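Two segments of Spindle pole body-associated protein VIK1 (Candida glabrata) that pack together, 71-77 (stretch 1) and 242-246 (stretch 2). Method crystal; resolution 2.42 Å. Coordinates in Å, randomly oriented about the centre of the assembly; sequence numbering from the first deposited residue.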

ATOM      1  N   VAL A  71      -0.102 -13.599  -3.157  1.00 32.48           N
ATOM      2  CA  VAL A  71       0.532 -14.620  -2.330  1.00 34.26           C
ATOM      3  C   VAL A  71       0.849 -14.026  -0.965  1.00 32.66           C
ATOM      4  O   VAL A  71       0.562 -14.623   0.067  1.00 33.21           O
ATOM      5  CB  VAL A  71       1.801 -15.194  -3.032  1.00 34.54           C
ATOM      6  CG1 VAL A  71       2.515 -16.223  -2.172  1.00 31.64           C
ATOM      7  CG2 VAL A  71       1.416 -15.783  -4.374  1.00 34.16           C
ATOM      8  N   TYR A  72       1.420 -12.828  -0.986  1.00 32.23           N
ATOM      9  CA  TYR A  72       1.679 -12.070   0.224  1.00 29.17           C
ATOM     10  C   TYR A  72       0.418 -11.930   1.074  1.00 27.90           C
ATOM     11  O   TYR A  72       0.417 -12.320   2.234  1.00 28.51           O
ATOM     12  CB  TYR A  72       2.239 -10.707  -0.165  1.00 26.87           C
ATOM     13  CG  TYR A  72       2.317  -9.741   0.970  1.00 26.49           C
ATOM     14  CD1 TYR A  72       3.158  -9.976   2.049  1.00 25.91           C
ATOM     15  CD2 TYR A  72       1.537  -8.581   0.972  1.00 25.62           C
ATOM     16  CE1 TYR A  72       3.246  -9.066   3.099  1.00 25.93           C
ATOM     17  CE2 TYR A  72       1.620  -7.676   2.009  1.00 26.44           C
ATOM     18  CZ  TYR A  72       2.477  -7.927   3.074  1.00 26.34           C
ATOM     19  OH  TYR A  72       2.551  -7.024   4.117  1.00 26.78           O
ATOM     20  N   ILE A  73      -0.651 -11.390   0.485  1.00 27.40           N
ATOM     21  CA  ILE A  73      -1.923 -11.166   1.176  1.00 26.23           C
ATOM     22  C   ILE A  73      -2.496 -12.453   1.749  1.00 27.22           C
ATOM     23  O   ILE A  73      -2.849 -12.531   2.931  1.00 25.87           O
ATOM     24  CB  ILE A  73      -2.973 -10.527   0.237  1.00 25.55           C
ATOM     25  CG1 ILE A  73      -2.561  -9.093  -0.114  1.00 26.83           C
ATOM     26  CG2 ILE A  73      -4.367 -10.571   0.870  1.00 24.55           C
ATOM     27  CD1 ILE A  73      -3.526  -8.331  -1.009  1.00 27.80           C
ATOM     28  N   ASP A  74      -2.598 -13.459   0.890  1.00 28.63           N
ATOM     29  CA  ASP A  74      -3.105 -14.756   1.267  1.00 30.49           C
ATOM     30  C   ASP A  74      -2.320 -15.385   2.428  1.00 30.10           C
ATOM     31  O   ASP A  74      -2.906 -16.046   3.291  1.00 31.60           O
ATOM     32  CB  ASP A  74      -3.048 -15.673   0.052  1.00 35.96           C
ATOM     33  CG  ASP A  74      -4.156 -16.673   0.046  1.00 40.68           C
ATOM     34  OD1 ASP A  74      -5.303 -16.280  -0.256  1.00 46.27           O
ATOM     35  OD2 ASP A  74      -3.887 -17.848   0.363  1.00 45.75           O
ATOM     36  N   PHE A  75      -1.004 -15.180   2.457  1.00 27.66           N
ATOM     37  CA  PHE A  75      -0.152 -15.806   3.474  1.00 27.20           C
ATOM     38  C   PHE A  75      -0.389 -15.135   4.834  1.00 26.87           C
ATOM     39  O   PHE A  75      -0.548 -15.820   5.840  1.00 25.93           O
ATOM     40  CB  PHE A  75       1.345 -15.761   3.054  1.00 26.49           C
ATOM     41  CG  PHE A  75       2.245 -16.668   3.866  1.00 26.14           C
ATOM     42  CD1 PHE A  75       2.250 -18.050   3.657  1.00 25.72           C
ATOM     43  CD2 PHE A  75       3.094 -16.145   4.839  1.00 26.03           C
ATOM     44  CE1 PHE A  75       3.061 -18.894   4.411  1.00 24.69           C
ATOM     45  CE2 PHE A  75       3.921 -16.981   5.591  1.00 27.31           C
ATOM     46  CZ  PHE A  75       3.904 -18.359   5.378  1.00 26.85           C
ATOM     47  N   CYS A  76      -0.433 -13.798   4.859  1.00 26.78           N
ATOM     48  CA  CYS A  76      -0.717 -13.060   6.106  1.00 26.05           C
ATOM     49  C   CYS A  76      -2.092 -13.444   6.700  1.00 25.21           C
ATOM     50  O   CYS A  76      -2.213 -13.697   7.907  1.00 24.12           O
ATOM     51  CB  CYS A  76      -0.620 -11.553   5.890  1.00 24.34           C
ATOM     52  SG  CYS A  76       1.035 -10.945   5.472  1.00 26.14           S
ATOM     53  N   LEU A  77      -3.103 -13.524   5.838  1.00 25.29           N
ATOM     54  CA  LEU A  77      -4.457 -13.924   6.256  1.00 27.06           C
ATOM     55  C   LEU A  77      -4.496 -15.314   6.881  1.00 29.22           C
ATOM     56  O   LEU A  77      -4.960 -15.478   8.021  1.00 30.54           O
ATOM     57  CB  LEU A  77      -5.464 -13.790   5.105  1.00 24.81           C
ATOM     58  CG  LEU A  77      -5.748 -12.342   4.650  1.00 24.07           C
ATOM     59  CD1 LEU A  77      -6.592 -12.333   3.388  1.00 22.63           C
ATOM     60  CD2 LEU A  77      -6.398 -11.494   5.756  1.00 23.73           C
TER
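Stretch 2 (242-246) TKSAF

A short extended segment can lie against a helix without exchanging a single hydrogen bond with it; here alternate side chains, those of Lys-243 and Ala-245, meet the helix. Residues 242-246 of the spindle pole body-associated protein VIK1 illustrate the principle on a small scale. Their partner, 71-77, is helical throughout, part of a longer helix held here by backbone bonds such as Cys-76 N to Tyr-72 O (3.1 Å) and Leu-77 N to Ile-73 O (3.1 Å). The helix meets stretch 2 through side chains, chiefly those of Tyr-72 and Cys-76, one turn apart, with Phe-75 contributing less.

Stretch 2 begins where a preceding helix has ended: Thr-242 is the first residue to leave helical phi/psi, and at -136/149 it sets the chain on an extended course. Its CA-to-CB bond points sideways, and it makes no contact with stretch 1.

Lys-243 (-65/142) directs its CA-to-CB bond toward the helix and touches Tyr-72, Phe-75 and Cys-76. Lys-243 CA lies 8.1 Å from Cys-76 CA. The aliphatic part of the lysine side chain passes the thiol, with Lys-243 CD 3.9 Å from Cys-76 SG. The side chain then runs on to Phe-75, where Lys-243 NZ lies 4.1 Å from Phe-75 CD2, near the plane of the ring and at its edge, so the ammonium group does not sit over the aromatic face. The carbonyl of the same lysine comes close to the tyrosine, Lys-243 O lying 3.2 Å from Tyr-72 OH, but the angle is poor and no hydrogen bond results; the hydroxyl is satisfied elsewhere in the structure.

Ser-244 (-113/149) has its CA-to-CB bond pointing away, in keeping with the alternation usual in an extended chain, and meets the helix through its backbone, Ser-244 C lying 3.5 Å from Tyr-72 OH.

At Ala-245 (-153/147) the CA-to-CB bond points toward the helix again. Ala-245 CB rests over one face of the Tyr-72 ring, 3.4 Å from Tyr-72 CE2, an apolar contact. Tyr-72 CA and Ala-245 CA are 8.5 Å apart.

Phe-246 (-133/134) continues the extended course, and its side chain is out of reach of stretch 1. The pairing of Lys-243 with Cys-76 and of Ala-245 with Tyr-72 shows that stretch 2 advances as the helix numbering falls: the two segments run in opposite senses. Two residues of extended chain thus match one helical turn, and the contact buries 235 Å² in all.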

ATOM      1  N   THR A 242       3.044  -4.552  12.253  1.00 38.61           N
ATOM      2  CA  THR A 242       2.432  -5.243  11.112  1.00 34.47           C
ATOM      3  C   THR A 242       3.534  -5.599  10.122  1.00 34.98           C
ATOM      4  O   THR A 242       4.540  -4.894  10.054  1.00 38.27           O
ATOM      5  CB  THR A 242       1.339  -4.388  10.396  1.00 30.68           C
ATOM      6  OG1 THR A 242       1.935  -3.340   9.633  1.00 27.76           O
ATOM      7  CG2 THR A 242       0.381  -3.762  11.374  1.00 29.75           C
ATOM      8  N   LYS A 243       3.363  -6.701   9.385  1.00 35.61           N
ATOM      9  CA  LYS A 243       4.205  -7.002   8.215  1.00 33.76           C
ATOM     10  C   LYS A 243       3.993  -5.967   7.110  1.00 32.71           C
ATOM     11  O   LYS A 243       2.869  -5.501   6.882  1.00 30.52           O
ATOM     12  CB  LYS A 243       3.916  -8.387   7.656  1.00 36.10           C
ATOM     13  CG  LYS A 243       4.430  -9.512   8.526  1.00 40.01           C
ATOM     14  CD  LYS A 243       3.990 -10.866   8.005  1.00 42.95           C
ATOM     15  CE  LYS A 243       5.068 -11.535   7.171  1.00 46.26           C
ATOM     16  NZ  LYS A 243       4.764 -12.975   6.927  1.00 45.35           N
ATOM     17  N   SER A 244       5.093  -5.618   6.439  1.00 32.54           N
ATOM     18  CA  SER A 244       5.128  -4.525   5.482  1.00 30.23           C
ATOM     19  C   SER A 244       5.366  -5.003   4.055  1.00 29.61           C
ATOM     20  O   SER A 244       6.013  -6.024   3.818  1.00 31.25           O
ATOM     21  CB  SER A 244       6.207  -3.511   5.892  1.00 31.17           C
ATOM     22  OG  SER A 244       5.800  -2.762   7.029  1.00 29.94           O
ATOM     23  N   ALA A 245       4.812  -4.262   3.105  1.00 29.55           N
ATOM     24  CA  ALA A 245       5.075  -4.464   1.688  1.00 29.38           C
ATOM     25  C   ALA A 245       4.864  -3.130   1.030  1.00 30.60           C
ATOM     26  O   ALA A 245       3.988  -2.338   1.459  1.00 29.94           O
ATOM     27  CB  ALA A 245       4.134  -5.505   1.078  1.00 29.24           C
ATOM     28  N   PHE A 246       5.656  -2.896  -0.020  1.00 30.75           N
ATOM     29  CA  PHE A 246       5.717  -1.616  -0.686  1.00 31.78           C
ATOM     30  C   PHE A 246       5.635  -1.758  -2.201  1.00 32.85           C
ATOM     31  O   PHE A 246       6.303  -2.610  -2.803  1.00 34.18           O
ATOM     32  CB  PHE A 246       7.015  -0.899  -0.309  1.00 32.57           C
ATOM     33  CG  PHE A 246       7.210  -0.709   1.177  1.00 32.46           C
ATOM     34  CD1 PHE A 246       6.669   0.393   1.827  1.00 31.61           C
ATOM     35  CD2 PHE A 246       7.961  -1.621   1.919  1.00 33.64           C
ATOM     36  CE1 PHE A 246       6.862   0.578   3.186  1.00 32.55           C
ATOM     37  CE2 PHE A 246       8.153  -1.438   3.284  1.00 34.18           C
ATOM     38  CZ  PHE A 246       7.599  -0.335   3.916  1.00 31.69           C
TER